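PDB 6K8H: aminotransferase class-III from Sphaerobacter thermophilus DSM 20745, which belongs to the class-III aminotransferase family, is also called an omega-transaminase, and holds (5-hydroxy-4,6-dimethylpyridin-3-yl)methyl dihydrogen phosphate in its ligand pocket. Local coordinates for residues B[17-23]-B[43-47]; B[176-180]-B[195-199]; B[284-290]-B[323-328]. All blocks are in the same frame, centred on the assembly; numbering follows the deposited sequence.

Contact 1 of 3, residues B[17-23]-B[43-47]; sequences SAAADLF and PYPPY
This is a buried apolar helix-on-loop contact in the N-terminal part of the chain. The first turns of helix 18-29 pack on segment 43-47, just before strand 48-52. Ser17 is the N-cap: its OG (chi1 p) accepts from Ala20 N at 2.9 Å. Segment 43-47 is extended from Tyr44 on, with a cis peptide before Pro43. The closest CA pair is Ala19 and Pro46, 5.4 Å apart.

No hydrogen bond crosses. Tyr44 (chi1 p) lays its ring under Ala20 CA, 4.1 Å from the ring centroid. Tyr44 CB lies 3.6 Å from the Phe23 (chi1 t) ring centroid. Leu22 CB stands 3.8 Å above the Tyr47 ring centroid, almost on its normal. Ala19 CB fits between the tyrosines, 3.9 Å from Tyr44 CE1 and 4.0 Å from Tyr47 CD1. Ser17 OG and Tyr44 OH both hydrogen-bond to Tyr12 O. Pro100 of the second subunit packs on Pro45 and Tyr47. It is a capped helix held by CH-pi contacts on an extended, proline-rich segment at the dimer interface.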
loop_
_atom_site.group_PDB
_atom_site.type_symbol
_atom_site.label_atom_id
_atom_site.label_comp_id
_atom_site.label_asym_id
_atom_site.label_seq_id
_atom_site.Cartn_x
_atom_site.Cartn_y
_atom_site.Cartn_z
ATOM N N SER B 17 -18.542 26.443 -10.392
ATOM C CA SER B 17 -17.102 26.487 -10.186
ATOM C C SER B 17 -16.433 25.303 -10.900
ATOM O O SER B 17 -17.084 24.345 -11.341
ATOM C CB SER B 17 -16.769 26.455 -8.698
ATOM O OG SER B 17 -17.013 25.158 -8.189
ATOM N N ALA B 18 -15.108 25.388 -11.045
ATOM C CA ALA B 18 -14.362 24.245 -11.561
ATOM C C ALA B 18 -14.537 23.020 -10.667
ATOM O O ALA B 18 -14.735 21.899 -11.162
ATOM C CB ALA B 18 -12.886 24.603 -11.702
ATOM N N ALA B 19 -14.470 23.219 -9.345
ATOM C CA ALA B 19 -14.648 22.109 -8.413
ATOM C C ALA B 19 -16.030 21.482 -8.541
ATOM O O ALA B 19 -16.175 20.267 -8.402
ATOM C CB ALA B 19 -14.407 22.574 -6.976
ATOM N N ALA B 20 -17.070 22.290 -8.763
ATOM C CA ALA B 20 -18.407 21.715 -8.898
ATOM C C ALA B 20 -18.510 20.836 -10.148
ATOM O O ALA B 20 -19.090 19.745 -10.101
ATOM C CB ALA B 20 -19.461 22.829 -8.924
ATOM N N ASP B 21 -17.951 21.298 -11.274
ATOM C CA ASP B 21 -17.960 20.505 -12.505
ATOM C C ASP B 21 -17.175 19.215 -12.325
ATOM O O ASP B 21 -17.606 18.132 -12.756
ATOM C CB ASP B 21 -17.350 21.307 -13.656
ATOM C CG ASP B 21 -18.226 22.468 -14.121
ATOM O OD1 ASP B 21 -19.394 22.584 -13.691
ATOM O OD2 ASP B 21 -17.722 23.271 -14.938
ATOM N N LEU B 22 -15.996 19.325 -11.712
ATOM C CA LEU B 22 -15.183 18.149 -11.449
ATOM C C LEU B 22 -15.922 17.168 -10.559
ATOM O O LEU B 22 -15.880 15.966 -10.802
ATOM C CB LEU B 22 -13.849 18.555 -10.819
ATOM C CG LEU B 22 -12.880 19.235 -11.784
ATOM C CD1 LEU B 22 -11.774 19.943 -11.019
ATOM C CD2 LEU B 22 -12.325 18.218 -12.751
ATOM N N PHE B 23 -16.598 17.658 -9.514
ATOM C CA PHE B 23 -17.348 16.762 -8.635
ATOM C C PHE B 23 -18.460 16.048 -9.390
ATOM O O PHE B 23 -18.734 14.865 -9.141
ATOM C CB PHE B 23 -17.936 17.548 -7.467
ATOM C CG PHE B 23 -18.702 16.707 -6.486
ATOM C CD1 PHE B 23 -18.047 15.766 -5.693
ATOM C CD2 PHE B 23 -20.069 16.884 -6.322
ATOM C CE1 PHE B 23 -18.747 15.003 -4.775
ATOM C CE2 PHE B 23 -20.774 16.127 -5.407
ATOM C CZ PHE B 23 -20.114 15.183 -4.630
ATOM N N PRO B 43 -20.530 20.376 0.579
ATOM C CA PRO B 43 -21.161 19.413 -0.338
ATOM C C PRO B 43 -20.168 18.712 -1.273
ATOM O O PRO B 43 -20.421 17.600 -1.725
ATOM C CB PRO B 43 -22.136 20.275 -1.160
ATOM C CG PRO B 43 -22.107 21.623 -0.581
ATOM C CD PRO B 43 -20.889 21.768 0.263
ATOM N N TYR B 44 -19.063 19.379 -1.589
ATOM C CA TYR B 44 -18.006 18.797 -2.404
ATOM C C TYR B 44 -16.713 19.491 -2.051
ATOM O O TYR B 44 -16.734 20.652 -1.614
ATOM C CB TYR B 44 -18.288 18.931 -3.906
ATOM C CG TYR B 44 -18.570 20.333 -4.365
ATOM C CD1 TYR B 44 -17.534 21.208 -4.694
ATOM C CD2 TYR B 44 -19.877 20.785 -4.493
ATOM C CE1 TYR B 44 -17.808 22.499 -5.133
ATOM C CE2 TYR B 44 -20.153 22.074 -4.921
ATOM C CZ TYR B 44 -19.123 22.921 -5.245
ATOM O OH TYR B 44 -19.404 24.193 -5.687
ATOM N N PRO B 45 -15.571 18.827 -2.197
ATOM C CA PRO B 45 -14.309 19.435 -1.791
ATOM C C PRO B 45 -13.758 20.331 -2.887
ATOM O O PRO B 45 -14.183 20.242 -4.049
ATOM C CB PRO B 45 -13.400 18.221 -1.548
ATOM C CG PRO B 45 -13.909 17.197 -2.521
ATOM C CD PRO B 45 -15.394 17.430 -2.653
ATOM N N PRO B 46 -12.806 21.202 -2.568
ATOM C CA PRO B 46 -12.072 21.891 -3.630
ATOM C C PRO B 46 -11.108 20.914 -4.294
ATOM O O PRO B 46 -10.693 19.920 -3.696
ATOM C CB PRO B 46 -11.338 22.994 -2.868
ATOM C CG PRO B 46 -11.003 22.311 -1.546
ATOM C CD PRO B 46 -12.208 21.444 -1.244
ATOM N N TYR B 47 -10.725 21.214 -5.536
ATOM C CA TYR B 47 -9.811 20.362 -6.296
ATOM C C TYR B 47 -8.476 21.069 -6.464
ATOM O O TYR B 47 -8.437 22.248 -6.819
ATOM C CB TYR B 47 -10.403 19.996 -7.665
ATOM C CG TYR B 47 -11.379 18.843 -7.560
ATOM C CD1 TYR B 47 -12.623 19.020 -6.963
ATOM C CD2 TYR B 47 -11.033 17.570 -7.997
ATOM C CE1 TYR B 47 -13.516 17.960 -6.821
ATOM C CE2 TYR B 47 -11.914 16.514 -7.872
ATOM C CZ TYR B 47 -13.149 16.711 -7.283
ATOM O OH TYR B 47 -14.015 15.643 -7.152
#

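Contact 2 of 3, residues B[176-180]-B[195-199]; sequences FPVAT and VVLPF
Val196 and Pro177 give most of the buried surface here, with Pro198 a distant third. Val196 sits in strand 194-197, at one edge of the seven-stranded sheet. Segment 176-180 belongs to the long loop between helices 159-162 and 188-192. It is extended but not a regular strand. Only locally, Pro177-Ala179 against Val196-Pro198, do the two segments run roughly antiparallel. The nearest CA pair is Pro177 and Val196, at 5.9 Å.

Val196 (chi1 t) points its CB toward the loop. Its CG1 lies 3.8 Å from Pro177 CB, and its CG2 lies 3.7 Å from Ala179 CA and 3.9 Å from Ala179 CB. The valine thus bridges two residues of the loop. Val195 and Leu197 point away and pack on strands 146-150 and 216-221. Their backbones bond to strand 146-150 and to Asp151 just after it.

Pro177 also turns toward the strand. Its CD is 3.5 Å from Val196 O, and its CG is 4.2 Å from Pro198 CB. The proline has no NH to offer, and no direct hydrogen bond joins the segments. One water links them instead. It donates to Pro177 O at 2.6 Å and to Val196 O at 2.7 Å.

The Val178-Thr180 end of the segment is held locally. Thr180 OG1 donates to Val178 O at 3.2 Å, and Ser164 OG bonds to both Val178 O and Thr180 N. The result is a water-bridged loop lying along the edge strand of the large-domain sheet, whose 1-7-6-5-4-2-3 strand order is that of the fold-type I PLP-dependent aminotransferases.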
loop_
_atom_site.group_PDB
_atom_site.type_symbol
_atom_site.label_atom_id
_atom_site.label_comp_id
_atom_site.label_asym_id
_atom_site.label_seq_id
_atom_site.Cartn_x
_atom_site.Cartn_y
_atom_site.Cartn_z
ATOM N N PHE B 176 -12.537 -0.164 31.319
ATOM C CA PHE B 176 -11.528 -0.083 30.275
ATOM C C PHE B 176 -12.164 0.357 28.963
ATOM O O PHE B 176 -13.388 0.286 28.802
ATOM C CB PHE B 176 -10.849 -1.445 30.088
ATOM C CG PHE B 176 -10.103 -1.922 31.299
ATOM C CD1 PHE B 176 -9.151 -1.115 31.903
ATOM C CD2 PHE B 176 -10.360 -3.179 31.837
ATOM C CE1 PHE B 176 -8.463 -1.552 33.018
ATOM C CE2 PHE B 176 -9.677 -3.630 32.953
ATOM C CZ PHE B 176 -8.725 -2.812 33.549
ATOM N N PRO B 177 -11.366 0.820 27.996
ATOM C CA PRO B 177 -11.937 1.207 26.702
ATOM C C PRO B 177 -12.582 0.014 26.007
ATOM O O PRO B 177 -12.275 -1.144 26.295
ATOM C CB PRO B 177 -10.727 1.737 25.918
ATOM C CG PRO B 177 -9.736 2.128 26.969
ATOM C CD PRO B 177 -9.921 1.103 28.055
ATOM N N VAL B 178 -13.503 0.320 25.081
ATOM C CA VAL B 178 -14.275 -0.668 24.326
ATOM C C VAL B 178 -13.634 -0.881 22.959
ATOM O O VAL B 178 -13.228 0.086 22.298
ATOM C CB VAL B 178 -15.743 -0.213 24.161
ATOM C CG1 VAL B 178 -16.500 -1.128 23.189
ATOM C CG2 VAL B 178 -16.456 -0.159 25.502
ATOM N N ALA B 179 -13.603 -2.142 22.525
ATOM C CA ALA B 179 -13.105 -2.459 21.172
ATOM C C ALA B 179 -14.300 -2.183 20.260
ATOM O O ALA B 179 -15.259 -2.956 20.292
ATOM C CB ALA B 179 -12.674 -3.899 21.100
ATOM N N THR B 180 -14.224 -1.109 19.483
ATOM C CA THR B 180 -15.381 -0.675 18.670
ATOM C C THR B 180 -15.041 -0.749 17.183
ATOM O O THR B 180 -13.903 -0.428 16.804
ATOM C CB THR B 180 -15.816 0.746 19.047
ATOM O OG1 THR B 180 -15.650 0.926 20.453
ATOM C CG2 THR B 180 -17.254 1.027 18.687
ATOM N N VAL B 195 -6.761 -5.692 21.980
ATOM C CA VAL B 195 -6.861 -5.157 23.337
ATOM C C VAL B 195 -6.685 -3.642 23.258
ATOM O O VAL B 195 -5.621 -3.161 22.849
ATOM C CB VAL B 195 -5.799 -5.784 24.262
ATOM C CG1 VAL B 195 -5.843 -5.144 25.670
ATOM C CG2 VAL B 195 -5.960 -7.296 24.356
ATOM N N VAL B 196 -7.709 -2.891 23.667
ATOM C CA VAL B 196 -7.722 -1.432 23.538
ATOM C C VAL B 196 -7.353 -0.807 24.880
ATOM O O VAL B 196 -8.068 -0.973 25.875
ATOM C CB VAL B 196 -9.088 -0.919 23.051
ATOM C CG1 VAL B 196 -9.004 0.570 22.765
ATOM C CG2 VAL B 196 -9.530 -1.666 21.782
ATOM N N LEU B 197 -6.239 -0.067 24.902
ATOM C CA LEU B 197 -5.595 0.536 26.056
ATOM C C LEU B 197 -5.905 2.024 26.139
ATOM O O LEU B 197 -6.238 2.664 25.136
ATOM C CB LEU B 197 -4.073 0.341 25.991
ATOM C CG LEU B 197 -3.551 -1.059 25.647
ATOM C CD1 LEU B 197 -2.076 -0.999 25.310
ATOM C CD2 LEU B 197 -3.798 -2.003 26.800
ATOM N N PRO B 198 -5.815 2.610 27.338
ATOM C CA PRO B 198 -6.013 4.064 27.477
ATOM C C PRO B 198 -4.724 4.872 27.344
ATOM O O PRO B 198 -3.804 4.718 28.163
ATOM C CB PRO B 198 -6.608 4.199 28.886
ATOM C CG PRO B 198 -6.056 3.008 29.648
ATOM C CD PRO B 198 -5.796 1.906 28.633
ATOM N N PHE B 199 -4.647 5.750 26.333
ATOM C CA PHE B 199 -3.420 6.512 26.105
ATOM C C PHE B 199 -3.132 7.416 27.305
ATOM O O PHE B 199 -4.038 8.038 27.864
ATOM C CB PHE B 199 -3.539 7.330 24.810
ATOM C CG PHE B 199 -2.228 7.899 24.302
ATOM C CD1 PHE B 199 -1.340 7.110 23.577
ATOM C CD2 PHE B 199 -1.888 9.221 24.548
ATOM C CE1 PHE B 199 -0.143 7.629 23.087
ATOM C CE2 PHE B 199 -0.686 9.738 24.068
ATOM C CZ PHE B 199 0.187 8.936 23.340
HETATM O O HOH W 1 -10.103 -2.502 26.887
#

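Contact 3 of 3, residues B[284-290]-B[323-328]; sequences IGGGFPV and VTMVAG
A glycine-rich type I' beta turn, Gly285 to Phe288, packs on the start of helix 322-334. It lies in the loop joining the antiparallel strands 277-281 and 291-295 of the large-domain sheet. Lys282 of the ligand pocket comes shortly before it, and the Val290 side chain is about 7 Å from the bound (5-hydroxy-4,6-dimethylpyridin-3-yl)methyl dihydrogen phosphate (PLR). The turn is closed by Phe288 N to Gly285 O at 3.1 Å.

Phe288 (chi1 m, chi2 82°) aims its ring at the helix. Val323 (chi1 t) sets CG1 over one ring face, 4.0 Å from the centroid. Ala327 CB reaches Phe288 CD1 at 3.5 Å. The ring also meets Val87 of helix 81-91 and Val95 of the second subunit.

Thr324 (chi1 m) holds its CG2 3.5 Å from Val290 CB; Val290 is in the p rotamer. Thr324 OG1 lies 3.1 Å from Pro289 O.

Glycines let the backbones come close: Gly285 and Gly328 CA atoms are 4.0 Å apart. A CB on Gly286 would clash with Ala327 O, and one on Gly328 with Ile284 O. Gly286 and Gly287 also have positive phi. Gly328 CA makes a CA-H...O contact with Ile284 O at 3.1 Å.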
loop_
_atom_site.group_PDB
_atom_site.type_symbol
_atom_site.label_atom_id
_atom_site.label_comp_id
_atom_site.label_asym_id
_atom_site.label_seq_id
_atom_site.Cartn_x
_atom_site.Cartn_y
_atom_site.Cartn_z
ATOM N N ILE B 284 9.302 9.963 4.293
ATOM C CA ILE B 284 10.480 9.199 3.907
ATOM C C ILE B 284 10.412 8.821 2.436
ATOM O O ILE B 284 11.344 8.199 1.917
ATOM C CB ILE B 284 10.664 7.941 4.786
ATOM C CG1 ILE B 284 9.469 6.994 4.658
ATOM C CG2 ILE B 284 10.867 8.308 6.228
ATOM C CD1 ILE B 284 9.794 5.557 5.064
ATOM N N GLY B 285 9.323 9.176 1.750
ATOM C CA GLY B 285 9.238 8.892 0.327
ATOM C C GLY B 285 9.375 10.074 -0.599
ATOM O O GLY B 285 9.184 9.907 -1.823
ATOM N N GLY B 286 9.674 11.268 -0.095
ATOM C CA GLY B 286 9.816 12.448 -0.938
ATOM C C GLY B 286 8.568 12.880 -1.678
ATOM O O GLY B 286 8.673 13.593 -2.679
ATOM N N GLY B 287 7.388 12.444 -1.234
ATOM C CA GLY B 287 6.141 12.708 -1.931
ATOM C C GLY B 287 5.606 11.538 -2.732
ATOM O O GLY B 287 4.531 11.651 -3.324
ATOM N N PHE B 288 6.298 10.415 -2.745
ATOM C CA PHE B 288 5.882 9.255 -3.505
ATOM C C PHE B 288 5.402 8.167 -2.562
ATOM O O PHE B 288 5.742 8.183 -1.374
ATOM C CB PHE B 288 7.052 8.769 -4.371
ATOM C CG PHE B 288 7.389 9.723 -5.492
ATOM C CD1 PHE B 288 8.186 10.835 -5.258
ATOM C CD2 PHE B 288 6.875 9.531 -6.766
ATOM C CE1 PHE B 288 8.475 11.733 -6.287
ATOM C CE2 PHE B 288 7.170 10.425 -7.796
ATOM C CZ PHE B 288 7.966 11.519 -7.554
ATOM N N PRO B 289 4.566 7.235 -3.034
ATOM C CA PRO B 289 3.986 6.236 -2.124
ATOM C C PRO B 289 5.078 5.414 -1.448
ATOM O O PRO B 289 6.038 4.981 -2.085
ATOM C CB PRO B 289 3.103 5.383 -3.043
ATOM C CG PRO B 289 2.821 6.255 -4.233
ATOM C CD PRO B 289 4.069 7.066 -4.415
ATOM N N VAL B 290 4.929 5.212 -0.143
ATOM C CA VAL B 290 6.018 4.645 0.648
ATOM C C VAL B 290 5.527 4.226 2.025
ATOM O O VAL B 290 4.584 4.810 2.578
ATOM C CB VAL B 290 7.164 5.660 0.795
ATOM C CG1 VAL B 290 6.707 6.820 1.658
ATOM C CG2 VAL B 290 8.435 5.001 1.351
ATOM N N VAL B 323 12.144 4.984 -7.856
ATOM C CA VAL B 323 11.670 6.360 -7.792
ATOM C C VAL B 323 11.433 6.769 -6.343
ATOM O O VAL B 323 11.948 7.794 -5.883
ATOM C CB VAL B 323 10.419 6.553 -8.660
ATOM C CG1 VAL B 323 9.868 7.946 -8.437
ATOM C CG2 VAL B 323 10.791 6.351 -10.120
ATOM N N THR B 324 10.644 5.982 -5.607
ATOM C CA THR B 324 10.412 6.281 -4.196
ATOM C C THR B 324 11.715 6.302 -3.406
ATOM O O THR B 324 11.905 7.161 -2.538
ATOM C CB THR B 324 9.452 5.262 -3.589
ATOM O OG1 THR B 324 8.205 5.303 -4.288
ATOM C CG2 THR B 324 9.217 5.544 -2.080
ATOM N N MET B 325 12.641 5.386 -3.710
ATOM C CA MET B 325 13.888 5.329 -2.946
ATOM C C MET B 325 14.738 6.570 -3.179
ATOM O O MET B 325 15.298 7.130 -2.233
ATOM C CB MET B 325 14.672 4.065 -3.307
ATOM C CG MET B 325 13.956 2.773 -2.925
ATOM S SD MET B 325 13.716 2.521 -1.148
ATOM C CE MET B 325 12.078 3.232 -0.898
ATOM N N VAL B 326 14.829 7.021 -4.435
ATOM C CA VAL B 326 15.619 8.198 -4.772
ATOM C C VAL B 326 14.970 9.469 -4.222
ATOM O O VAL B 326 15.647 10.334 -3.650
ATOM C CB VAL B 326 15.823 8.238 -6.296
ATOM C CG1 VAL B 326 16.217 9.603 -6.748
ATOM C CG2 VAL B 326 16.890 7.191 -6.704
ATOM N N ALA B 327 13.652 9.602 -4.381
ATOM C CA ALA B 327 12.969 10.778 -3.853
ATOM C C ALA B 327 13.063 10.832 -2.328
ATOM O O ALA B 327 13.265 11.907 -1.745
ATOM C CB ALA B 327 11.513 10.784 -4.310
ATOM N N GLY B 328 12.939 9.678 -1.668
ATOM C CA GLY B 328 13.092 9.634 -0.226
ATOM C C GLY B 328 14.505 9.954 0.225
ATOM O O GLY B 328 14.701 10.681 1.201
#

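Overall arrangement
The three contacts follow one another along the chain, and none touches another. Centres of contacts 1 and 2 are about 39 Å apart, those of 2 and 3 about 34 Å, and those of 1 and 3 about 29 Å. Contact 2 lies on the edge strand 194-197 of the seven-stranded sheet. Contact 3, across the chain's centre, packs the loop between that sheet's strands 277-281 and 291-295 on helix 322-334. Contact 1 is N-terminal, next to the separate sheet that begins with strand 48-52. Contacts 1 and 3 both touch the second subunit, whereas contact 2 meets no other chain. Contact 3 thus joins the sheet's connecting loop to a helix at the subunit interface.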